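Local coordinates for protein lipolytic enzyme, G-D-S-L family (PDB 7BR2) that metabolises the drug diltiazem as a gut microbial serine esterase of the SGNH (GDSL) hydrolase family, at residues A[68-73]-A[372-377]; A[94-99]-A[103-108]; A[116-121]-A[163-168]. All coordinates share one frame; numbering follows the deposited sequence.

Contact 1. Residues A[68-73]-A[372-377]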
loop_
_atom_site.group_PDB
_atom_site.type_symbol
_atom_site.label_atom_id
_atom_site.label_comp_id
_atom_site.label_asym_id
_atom_site.label_seq_id
_atom_site.Cartn_x
_atom_site.Cartn_y
_atom_site.Cartn_z
ATOM N N ASN A 68 20.475 -8.273 1.310
ATOM C CA ASN A 68 21.067 -9.485 1.862
ATOM C C ASN A 68 21.908 -9.186 3.097
ATOM O O ASN A 68 21.875 -9.951 4.066
ATOM C CB ASN A 68 21.923 -10.192 0.808
ATOM C CG ASN A 68 22.567 -11.462 1.345
ATOM O OD1 ASN A 68 21.879 -12.449 1.609
ATOM N ND2 ASN A 68 23.880 -11.426 1.556
ATOM N N LYS A 69 22.725 -8.117 3.051
ATOM C CA LYS A 69 23.532 -7.734 4.218
ATOM C C LYS A 69 22.677 -7.539 5.464
ATOM O O LYS A 69 23.124 -7.831 6.581
ATOM C CB LYS A 69 24.290 -6.418 3.989
ATOM C CG LYS A 69 25.509 -6.389 3.115
ATOM C CD LYS A 69 26.127 -4.973 3.225
ATOM C CE LYS A 69 25.028 -3.918 3.249
ATOM N NZ LYS A 69 25.336 -2.659 3.982
ATOM N N ARG A 70 21.466 -6.993 5.304
ATOM C CA ARG A 70 20.680 -6.596 6.475
ATOM C C ARG A 70 19.551 -7.563 6.837
ATOM O O ARG A 70 18.758 -7.251 7.728
ATOM C CB ARG A 70 20.104 -5.191 6.289
ATOM C CG ARG A 70 19.097 -5.048 5.175
ATOM C CD ARG A 70 18.577 -3.609 5.143
ATOM N NE ARG A 70 17.945 -3.251 3.871
ATOM C CZ ARG A 70 16.635 -3.276 3.650
ATOM N NH1 ARG A 70 15.801 -3.646 4.624
ATOM N NH2 ARG A 70 16.157 -2.918 2.460
ATOM N N LEU A 71 19.446 -8.714 6.164
ATOM C CA LEU A 71 18.419 -9.695 6.544
ATOM C C LEU A 71 18.397 -10.019 8.051
ATOM O O LEU A 71 17.329 -10.008 8.674
ATOM C CB LEU A 71 18.602 -10.988 5.750
ATOM C CG LEU A 71 18.173 -10.975 4.286
ATOM C CD1 LEU A 71 18.376 -12.358 3.669
ATOM C CD2 LEU A 71 16.748 -10.506 4.157
ATOM N N ASP A 72 19.548 -10.340 8.656
ATOM C CA ASP A 72 19.533 -10.759 10.062
ATOM C C ASP A 72 19.061 -9.634 10.988
ATOM O O ASP A 72 18.182 -9.838 11.837
ATOM C CB ASP A 72 20.919 -11.233 10.518
ATOM C CG ASP A 72 21.270 -12.632 10.053
ATOM O OD1 ASP A 72 20.389 -13.514 10.051
ATOM O OD2 ASP A 72 22.453 -12.864 9.725
ATOM N N GLY A 73 19.661 -8.444 10.853
ATOM C CA GLY A 73 19.441 -7.350 11.790
ATOM C C GLY A 73 18.225 -6.488 11.518
ATOM O O GLY A 73 17.826 -5.702 12.386
ATOM N N CYS A 372 21.022 4.589 8.843
ATOM C CA CYS A 372 22.248 4.885 9.582
ATOM C C CYS A 372 22.981 3.600 9.941
ATOM O O CYS A 372 24.207 3.494 9.773
ATOM C CB CYS A 372 21.934 5.712 10.836
ATOM S SG CYS A 372 21.459 7.407 10.408
ATOM N N GLN A 373 22.227 2.574 10.318
ATOM C CA GLN A 373 22.872 1.365 10.817
ATOM C C GLN A 373 23.498 0.555 9.689
ATOM O O GLN A 373 24.667 0.166 9.780
ATOM C CB GLN A 373 21.880 0.513 11.618
ATOM C CG GLN A 373 21.617 1.057 13.035
ATOM C CD GLN A 373 22.875 1.116 13.919
ATOM O OE1 GLN A 373 23.924 0.592 13.556
ATOM N NE2 GLN A 373 22.756 1.741 15.095
ATOM N N PHE A 374 22.736 0.259 8.632
ATOM C CA PHE A 374 23.248 -0.632 7.594
ATOM C C PHE A 374 23.918 0.103 6.433
ATOM O O PHE A 374 24.818 -0.456 5.790
ATOM C CB PHE A 374 22.115 -1.526 7.082
ATOM C CG PHE A 374 21.540 -2.396 8.147
ATOM C CD1 PHE A 374 22.155 -3.581 8.500
ATOM C CD2 PHE A 374 20.390 -2.012 8.830
ATOM C CE1 PHE A 374 21.623 -4.375 9.512
ATOM C CE2 PHE A 374 19.853 -2.797 9.833
ATOM C CZ PHE A 374 20.473 -3.979 10.180
ATOM N N GLY A 375 23.531 1.343 6.162
ATOM C CA GLY A 375 24.164 2.122 5.125
ATOM C C GLY A 375 25.414 2.860 5.557
ATOM O O GLY A 375 26.117 3.395 4.697
ATOM N N PHE A 376 25.722 2.909 6.862
ATOM C CA PHE A 376 26.980 3.513 7.298
ATOM C C PHE A 376 27.698 2.696 8.377
ATOM O O PHE A 376 28.860 2.321 8.195
ATOM C CB PHE A 376 26.766 4.946 7.792
ATOM C CG PHE A 376 27.993 5.558 8.376
ATOM C CD1 PHE A 376 29.034 5.973 7.555
ATOM C CD2 PHE A 376 28.123 5.718 9.748
ATOM C CE1 PHE A 376 30.178 6.538 8.090
ATOM C CE2 PHE A 376 29.263 6.287 10.286
ATOM C CZ PHE A 376 30.295 6.698 9.453
ATOM N N PHE A 377 27.027 2.409 9.500
ATOM C CA PHE A 377 27.741 1.865 10.658
ATOM C C PHE A 377 28.218 0.435 10.441
ATOM O O PHE A 377 29.277 0.068 10.956
ATOM C CB PHE A 377 26.872 1.947 11.917
ATOM C CG PHE A 377 26.820 3.314 12.502
ATOM C CD1 PHE A 377 27.983 3.915 12.956
ATOM C CD2 PHE A 377 25.626 4.010 12.595
ATOM C CE1 PHE A 377 27.965 5.195 13.478
ATOM C CE2 PHE A 377 25.597 5.297 13.128
ATOM C CZ PHE A 377 26.771 5.888 13.571
#

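Contact 2. Residues A[94-99]-A[103-108]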
loop_
_atom_site.group_PDB
_atom_site.type_symbol
_atom_site.label_atom_id
_atom_site.label_comp_id
_atom_site.label_asym_id
_atom_site.label_seq_id
_atom_site.Cartn_x
_atom_site.Cartn_y
_atom_site.Cartn_z
ATOM N N TYR A 94 21.579 2.837 -14.185
ATOM C CA TYR A 94 20.894 4.019 -14.699
ATOM C C TYR A 94 21.544 4.644 -15.938
ATOM O O TYR A 94 21.144 4.354 -17.073
ATOM C CB TYR A 94 20.791 5.057 -13.581
ATOM C CG TYR A 94 19.941 4.622 -12.402
ATOM C CD1 TYR A 94 18.571 4.862 -12.393
ATOM C CD2 TYR A 94 20.505 3.985 -11.293
ATOM C CE1 TYR A 94 17.782 4.484 -11.326
ATOM C CE2 TYR A 94 19.715 3.599 -10.206
ATOM C CZ TYR A 94 18.352 3.856 -10.238
ATOM O OH TYR A 94 17.545 3.485 -9.195
ATOM N N TYR A 95 22.550 5.500 -15.733
ATOM C CA TYR A 95 23.017 6.380 -16.808
ATOM C C TYR A 95 23.689 5.601 -17.940
ATOM O O TYR A 95 23.561 5.972 -19.114
ATOM C CB TYR A 95 23.958 7.443 -16.241
ATOM C CG TYR A 95 23.251 8.528 -15.454
ATOM C CD1 TYR A 95 23.023 8.389 -14.087
ATOM C CD2 TYR A 95 22.813 9.692 -16.077
ATOM C CE1 TYR A 95 22.378 9.383 -13.358
ATOM C CE2 TYR A 95 22.167 10.694 -15.357
ATOM C CZ TYR A 95 21.952 10.536 -13.997
ATOM O OH TYR A 95 21.307 11.524 -13.275
ATOM N N GLU A 96 24.410 4.525 -17.613
ATOM C CA GLU A 96 25.151 3.779 -18.626
ATOM C C GLU A 96 24.269 3.169 -19.707
ATOM O O GLU A 96 24.804 2.724 -20.729
ATOM C CB GLU A 96 25.964 2.656 -17.985
ATOM C CG GLU A 96 27.157 3.080 -17.149
ATOM C CD GLU A 96 26.792 3.437 -15.717
ATOM O OE1 GLU A 96 25.620 3.800 -15.459
ATOM O OE2 GLU A 96 27.677 3.303 -14.842
ATOM N N TYR A 97 22.946 3.120 -19.524
ATOM C CA TYR A 97 22.102 2.593 -20.591
ATOM C C TYR A 97 22.102 3.505 -21.804
ATOM O O TYR A 97 21.781 3.046 -22.906
ATOM C CB TYR A 97 20.661 2.381 -20.113
ATOM C CG TYR A 97 20.486 1.117 -19.319
ATOM C CD1 TYR A 97 20.506 -0.127 -19.949
ATOM C CD2 TYR A 97 20.322 1.152 -17.937
ATOM C CE1 TYR A 97 20.361 -1.301 -19.229
ATOM C CE2 TYR A 97 20.178 -0.020 -17.204
ATOM C CZ TYR A 97 20.200 -1.246 -17.856
ATOM O OH TYR A 97 20.064 -2.419 -17.146
ATOM N N ASN A 98 22.449 4.779 -21.629
ATOM C CA ASN A 98 22.523 5.714 -22.738
ATOM C C ASN A 98 23.955 5.908 -23.218
ATOM O O ASN A 98 24.226 6.824 -24.006
ATOM C CB ASN A 98 21.894 7.046 -22.332
ATOM C CG ASN A 98 20.403 6.920 -22.035
ATOM O OD1 ASN A 98 19.726 6.007 -22.518
ATOM N ND2 ASN A 98 19.895 7.820 -21.211
ATOM N N GLY A 99 24.878 5.069 -22.749
ATOM C CA GLY A 99 26.267 5.135 -23.140
ATOM C C GLY A 99 26.591 4.132 -24.233
ATOM O O GLY A 99 25.715 3.551 -24.878
ATOM N N LYS A 103 24.223 -2.723 -23.902
ATOM C CA LYS A 103 23.849 -4.133 -23.819
ATOM C C LYS A 103 24.715 -4.879 -22.809
ATOM O O LYS A 103 24.205 -5.606 -21.939
ATOM C CB LYS A 103 23.955 -4.772 -25.215
ATOM C CG LYS A 103 23.652 -6.286 -25.320
ATOM C CD LYS A 103 23.529 -6.761 -26.787
ATOM C CE LYS A 103 23.117 -8.233 -26.883
ATOM N NZ LYS A 103 23.119 -8.780 -28.289
ATOM N N GLU A 104 26.022 -4.664 -22.881
ATOM C CA GLU A 104 26.950 -5.317 -21.968
ATOM C C GLU A 104 26.722 -4.848 -20.530
ATOM O O GLU A 104 26.759 -5.654 -19.592
ATOM C CB GLU A 104 28.375 -5.003 -22.437
ATOM C CG GLU A 104 28.606 -5.391 -23.921
ATOM C CD GLU A 104 28.313 -4.238 -24.900
ATOM O OE1 GLU A 104 27.371 -3.452 -24.629
ATOM O OE2 GLU A 104 28.985 -4.149 -25.958
ATOM N N PHE A 105 26.407 -3.558 -20.352
ATOM C CA PHE A 105 26.080 -3.021 -19.033
ATOM C C PHE A 105 24.844 -3.700 -18.457
ATOM O O PHE A 105 24.840 -4.126 -17.299
ATOM C CB PHE A 105 25.843 -1.517 -19.135
ATOM C CG PHE A 105 25.416 -0.867 -17.845
ATOM C CD1 PHE A 105 26.340 -0.570 -16.855
ATOM C CD2 PHE A 105 24.083 -0.563 -17.617
ATOM C CE1 PHE A 105 25.940 0.041 -15.671
ATOM C CE2 PHE A 105 23.680 0.041 -16.436
ATOM C CZ PHE A 105 24.611 0.340 -15.464
ATOM N N GLY A 106 23.766 -3.758 -19.246
ATOM C CA GLY A 106 22.561 -4.437 -18.811
ATOM C C GLY A 106 22.820 -5.869 -18.404
ATOM O O GLY A 106 22.299 -6.341 -17.389
ATOM N N GLU A 107 23.651 -6.576 -19.175
ATOM C CA GLU A 107 23.919 -7.977 -18.861
ATOM C C GLU A 107 24.736 -8.102 -17.581
ATOM O O GLU A 107 24.446 -8.956 -16.731
ATOM C CB GLU A 107 24.629 -8.659 -20.031
ATOM C CG GLU A 107 25.132 -10.068 -19.734
ATOM C CD GLU A 107 24.001 -11.072 -19.673
ATOM O OE1 GLU A 107 22.927 -10.785 -20.235
ATOM O OE2 GLU A 107 24.182 -12.148 -19.074
ATOM N N GLN A 108 25.727 -7.226 -17.403
ATOM C CA GLN A 108 26.539 -7.269 -16.194
ATOM C C GLN A 108 25.698 -6.948 -14.964
ATOM O O GLN A 108 25.829 -7.602 -13.922
ATOM C CB GLN A 108 27.693 -6.271 -16.327
ATOM C CG GLN A 108 28.672 -6.667 -17.424
ATOM C CD GLN A 108 29.752 -5.630 -17.696
ATOM O OE1 GLN A 108 29.573 -4.433 -17.434
ATOM N NE2 GLN A 108 30.862 -6.082 -18.285
#

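Contact 3. Residues A[116-121]-A[163-168]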
loop_
_atom_site.group_PDB
_atom_site.type_symbol
_atom_site.label_atom_id
_atom_site.label_comp_id
_atom_site.label_asym_id
_atom_site.label_seq_id
_atom_site.Cartn_x
_atom_site.Cartn_y
_atom_site.Cartn_z
ATOM N N ASN A 116 23.516 -11.715 -6.190
ATOM C CA ASN A 116 23.155 -11.335 -4.819
ATOM C C ASN A 116 21.824 -11.959 -4.384
ATOM O O ASN A 116 21.686 -12.458 -3.243
ATOM C CB ASN A 116 23.109 -9.819 -4.699
ATOM C CG ASN A 116 24.472 -9.214 -4.857
ATOM O OD1 ASN A 116 25.432 -9.672 -4.228
ATOM N ND2 ASN A 116 24.588 -8.213 -5.726
ATOM N N PHE A 117 20.847 -11.973 -5.295
ATOM C CA PHE A 117 19.559 -12.571 -4.974
ATOM C C PHE A 117 19.716 -14.015 -4.541
ATOM O O PHE A 117 18.947 -14.482 -3.707
ATOM C CB PHE A 117 18.595 -12.496 -6.157
ATOM C CG PHE A 117 17.308 -13.251 -5.933
ATOM C CD1 PHE A 117 16.275 -12.681 -5.207
ATOM C CD2 PHE A 117 17.135 -14.530 -6.437
ATOM C CE1 PHE A 117 15.090 -13.363 -4.992
ATOM C CE2 PHE A 117 15.950 -15.225 -6.224
ATOM C CZ PHE A 117 14.926 -14.638 -5.502
ATOM N N GLN A 118 20.688 -14.737 -5.109
ATOM C CA GLN A 118 20.870 -16.148 -4.769
ATOM C C GLN A 118 21.309 -16.313 -3.318
ATOM O O GLN A 118 20.915 -17.276 -2.645
ATOM C CB GLN A 118 21.886 -16.793 -5.722
ATOM C CG GLN A 118 21.321 -17.139 -7.119
ATOM C CD GLN A 118 22.386 -17.646 -8.093
ATOM O OE1 GLN A 118 23.065 -16.866 -8.759
ATOM N NE2 GLN A 118 22.514 -18.967 -8.190
ATOM N N GLN A 119 22.134 -15.390 -2.822
ATOM C CA GLN A 119 22.451 -15.369 -1.398
ATOM C C GLN A 119 21.172 -15.235 -0.578
ATOM O O GLN A 119 20.908 -16.017 0.350
ATOM C CB GLN A 119 23.399 -14.202 -1.124
ATOM C CG GLN A 119 24.793 -14.318 -1.760
ATOM C CD GLN A 119 25.537 -15.561 -1.326
ATOM O OE1 GLN A 119 25.492 -16.597 -1.988
ATOM N NE2 GLN A 119 26.196 -15.472 -0.182
ATOM N N MET A 120 20.336 -14.270 -0.955
ATOM C CA MET A 120 19.066 -14.113 -0.244
ATOM C C MET A 120 18.206 -15.374 -0.347
ATOM O O MET A 120 17.630 -15.826 0.650
ATOM C CB MET A 120 18.297 -12.909 -0.785
ATOM C CG MET A 120 19.006 -11.576 -0.633
ATOM S SD MET A 120 17.885 -10.265 -1.132
ATOM C CE MET A 120 17.070 -10.051 0.414
ATOM N N GLU A 121 18.141 -15.959 -1.544
ATOM C CA GLU A 121 17.304 -17.120 -1.823
ATOM C C GLU A 121 17.683 -18.271 -0.917
ATOM O O GLU A 121 16.819 -18.945 -0.338
ATOM C CB GLU A 121 17.495 -17.523 -3.282
ATOM C CG GLU A 121 16.541 -18.539 -3.839
ATOM C CD GLU A 121 17.027 -19.069 -5.179
ATOM O OE1 GLU A 121 18.204 -18.834 -5.522
ATOM O OE2 GLU A 121 16.236 -19.709 -5.891
ATOM N N ILE A 163 12.933 -9.728 -12.635
ATOM C CA ILE A 163 11.638 -10.195 -12.152
ATOM C C ILE A 163 11.345 -11.609 -12.647
ATOM O O ILE A 163 10.772 -12.422 -11.918
ATOM C CB ILE A 163 10.539 -9.204 -12.557
ATOM C CG1 ILE A 163 10.792 -7.867 -11.855
ATOM C CG2 ILE A 163 9.174 -9.766 -12.202
ATOM C CD1 ILE A 163 9.823 -6.778 -12.186
ATOM N N GLU A 164 11.757 -11.940 -13.874
ATOM C CA GLU A 164 11.584 -13.309 -14.361
ATOM C C GLU A 164 12.445 -14.288 -13.579
ATOM O O GLU A 164 12.014 -15.417 -13.297
ATOM C CB GLU A 164 11.886 -13.394 -15.861
ATOM C CG GLU A 164 10.650 -13.431 -16.765
ATOM C CD GLU A 164 9.580 -14.436 -16.287
ATOM O OE1 GLU A 164 9.858 -15.663 -16.302
ATOM O OE2 GLU A 164 8.459 -14.012 -15.925
ATOM N N TYR A 165 13.665 -13.883 -13.220
ATOM C CA TYR A 165 14.460 -14.745 -12.352
ATOM C C TYR A 165 13.756 -14.964 -11.010
ATOM O O TYR A 165 13.747 -16.086 -10.477
ATOM C CB TYR A 165 15.850 -14.165 -12.138
ATOM C CG TYR A 165 16.788 -15.191 -11.563
ATOM C CD1 TYR A 165 16.793 -15.469 -10.197
ATOM C CD2 TYR A 165 17.643 -15.906 -12.378
ATOM C CE1 TYR A 165 17.631 -16.424 -9.660
ATOM C CE2 TYR A 165 18.499 -16.864 -11.849
ATOM C CZ TYR A 165 18.484 -17.117 -10.490
ATOM O OH TYR A 165 19.327 -18.065 -9.962
ATOM N N GLN A 166 13.138 -13.907 -10.468
ATOM C CA GLN A 166 12.336 -14.059 -9.257
ATOM C C GLN A 166 11.205 -15.064 -9.460
ATOM O O GLN A 166 10.995 -15.951 -8.624
ATOM C CB GLN A 166 11.754 -12.714 -8.836
ATOM C CG GLN A 166 12.670 -11.818 -8.074
ATOM C CD GLN A 166 11.963 -10.559 -7.652
ATOM O OE1 GLN A 166 11.760 -9.651 -8.457
ATOM N NE2 GLN A 166 11.558 -10.502 -6.387
ATOM N N ARG A 167 10.447 -14.915 -10.552
ATOM C CA ARG A 167 9.302 -15.791 -10.809
ATOM C C ARG A 167 9.731 -17.255 -10.845
ATOM O O ARG A 167 9.109 -18.117 -10.211
ATOM C CB ARG A 167 8.604 -15.382 -12.116
ATOM C CG ARG A 167 7.285 -16.129 -12.415
ATOM C CD ARG A 167 6.824 -15.989 -13.894
ATOM N NE ARG A 167 6.525 -14.613 -14.329
ATOM C CZ ARG A 167 5.330 -14.017 -14.213
ATOM N NH1 ARG A 167 4.297 -14.663 -13.678
ATOM N NH2 ARG A 167 5.158 -12.768 -14.640
ATOM N N GLU A 168 10.822 -17.547 -11.554
ATOM C CA GLU A 168 11.245 -18.935 -11.681
ATOM C C GLU A 168 11.813 -19.476 -10.376
ATOM O O GLU A 168 11.596 -20.654 -10.052
ATOM C CB GLU A 168 12.260 -19.062 -12.816
ATOM C CG GLU A 168 11.667 -18.572 -14.132
ATOM C CD GLU A 168 12.679 -18.390 -15.247
ATOM O OE1 GLU A 168 13.880 -18.669 -15.030
ATOM O OE2 GLU A 168 12.263 -17.949 -16.346
#

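Contact 1. Residues A[68-73]-A[372-377]
The ring of F374 lies against the backbone of helix 68-73, with R70 over one of its faces. R70 CB sits 3.6 Å from the F374 ring centroid and 19° off the ring normal, a CH-pi contact displaced toward the rim at F374 CD1. In R70 the CG atom stands between the backbone N and the carbonyl carbon (chi1 65°). From there the chain runs extended and carries the guanidinium away from F374. R70 meets the ring with CB at the root of its side chain, while its charged end pairs with D62 and D74. The far end of the ring reaches G73, where F374 CZ is 3.6 Å from G73 C. This joins helix 64-75 of the SGNH hydrolase domain to the end of the long helix 344-377, some 300 residues later in the chain. The axes of the two segments run closer to antiparallel than parallel, at 136°, and approach to 10.5 Å. K69 reaches the backbone of F374 instead. Its chain bends at its third torsion and brings K69 NZ to 2.9 Å from F374 O. The same ammonium is hydrogen-bonded to Q378 and Q379, and the Q379 amide also donates to F374 O.

Contact 2. Residues A[94-99]-A[103-108]
F105 has the most surface buried here: E96 lies over one face of its ring and Y97 at the edge. Its CG is anti to the backbone N, which sends the ring from the helix toward the 3-10 turn at 95-97. E96 CB stands 3.4 Å from the F105 ring centroid and only 8° off the normal, a well-centred CH-pi contact. The E96 chain then bends at its second torsion and stays along the CE1-CZ side of the ring. Its carboxylate plane is inclined 17° to that of the ring, with E96 OE1 3.6 Å from F105 CZ. The loop that holds the turn leaves strand 82-85 of the parallel sheet of the alpha/beta SGNH fold and leads into helix 102-125. F105 is in the first turns of that helix, so the chain folds back on itself within a few residues. Y97 takes the edge of F105. The pair is T-shaped: the edge of F105 points at the Y97 face, with planes at 87° and centroids 5.1 Å apart. The closest carbons are Y97 CE2 and F105 CE2, at 3.6 Å. The Y97 ring also runs alongside G106, whose CA is 3.6 Å from Y97 OH. The hydroxyl of Y97 is hydrogen-bonded to the T158 side chain and to S92 O, which fixes the far end of the ring. Y94 adds a small contact, its backbone N lying 4.1 Å from F105 CZ.

Contact 3. Residues A[116-121]-A[163-168]
Two helices of the SGNH hydrolase domain, 102-125 and 155-173, pack side by side through F117 and Y165. In this alpha/beta fold each helix links two strands of the parallel sheet: 102-125 lies between 82-85 and 131-136, and 155-173 between 131-136 and 176-179. The axes of the two segments run nearly parallel, at 25°, but stay 11.8 Å apart. Side chains make the contact across this distance.

The aromatic contact comes first. Both F117 and Y165 place CG anti to the backbone N (chi1 173° and -165°), which turns each ring toward the other helix. The planes stand at a steep angle, and the rings meet near F117 CD2 and Y165 CE1, 3.8 Å apart. F117 also meets the ring of F87, which is nearly parallel to it. Y165 rests further on I114 and Y110, about one and two turns before Q118 on helix 102-125.

A lighter apolar contact brings Q166 CG to 4.2 Å from F117 CE1. The amide end of Q166 is turned to the sheet, where its NE2 makes a weak hydrogen bond to V85 O.

Polar groups lie mostly at the borders. E121 has its carboxylate engaged with S169, R172 and N173, beyond the end of segment 163-168, so it ties the two helices together further along. At the more exposed border the chain of Q118 passes across the end of Y165, with Q118 CG 3.6 Å from Y165 OH.

From the N terminus, segment 68-73 comes first, on helix 64-75. The chain then passes strand 82-85 and reaches segment 94-99, where contact 2 closes a short loop onto the start of helix 102-125. The same helix later carries segment 116-121, and contact 3 closes a loop of 41 residues onto helix 155-173. Contacts 2 and 3 therefore follow in series, within the SGNH part. Contact 1 closes last, on helix 344-377, tying that part to the later helical part, and both others nest inside its loop. Contacts 1 and 3 touch where N68 meets Q119 and M120, and L71 meets M120. Contact 2 touches neither, its centre lying about 20 Å from that of contact 3.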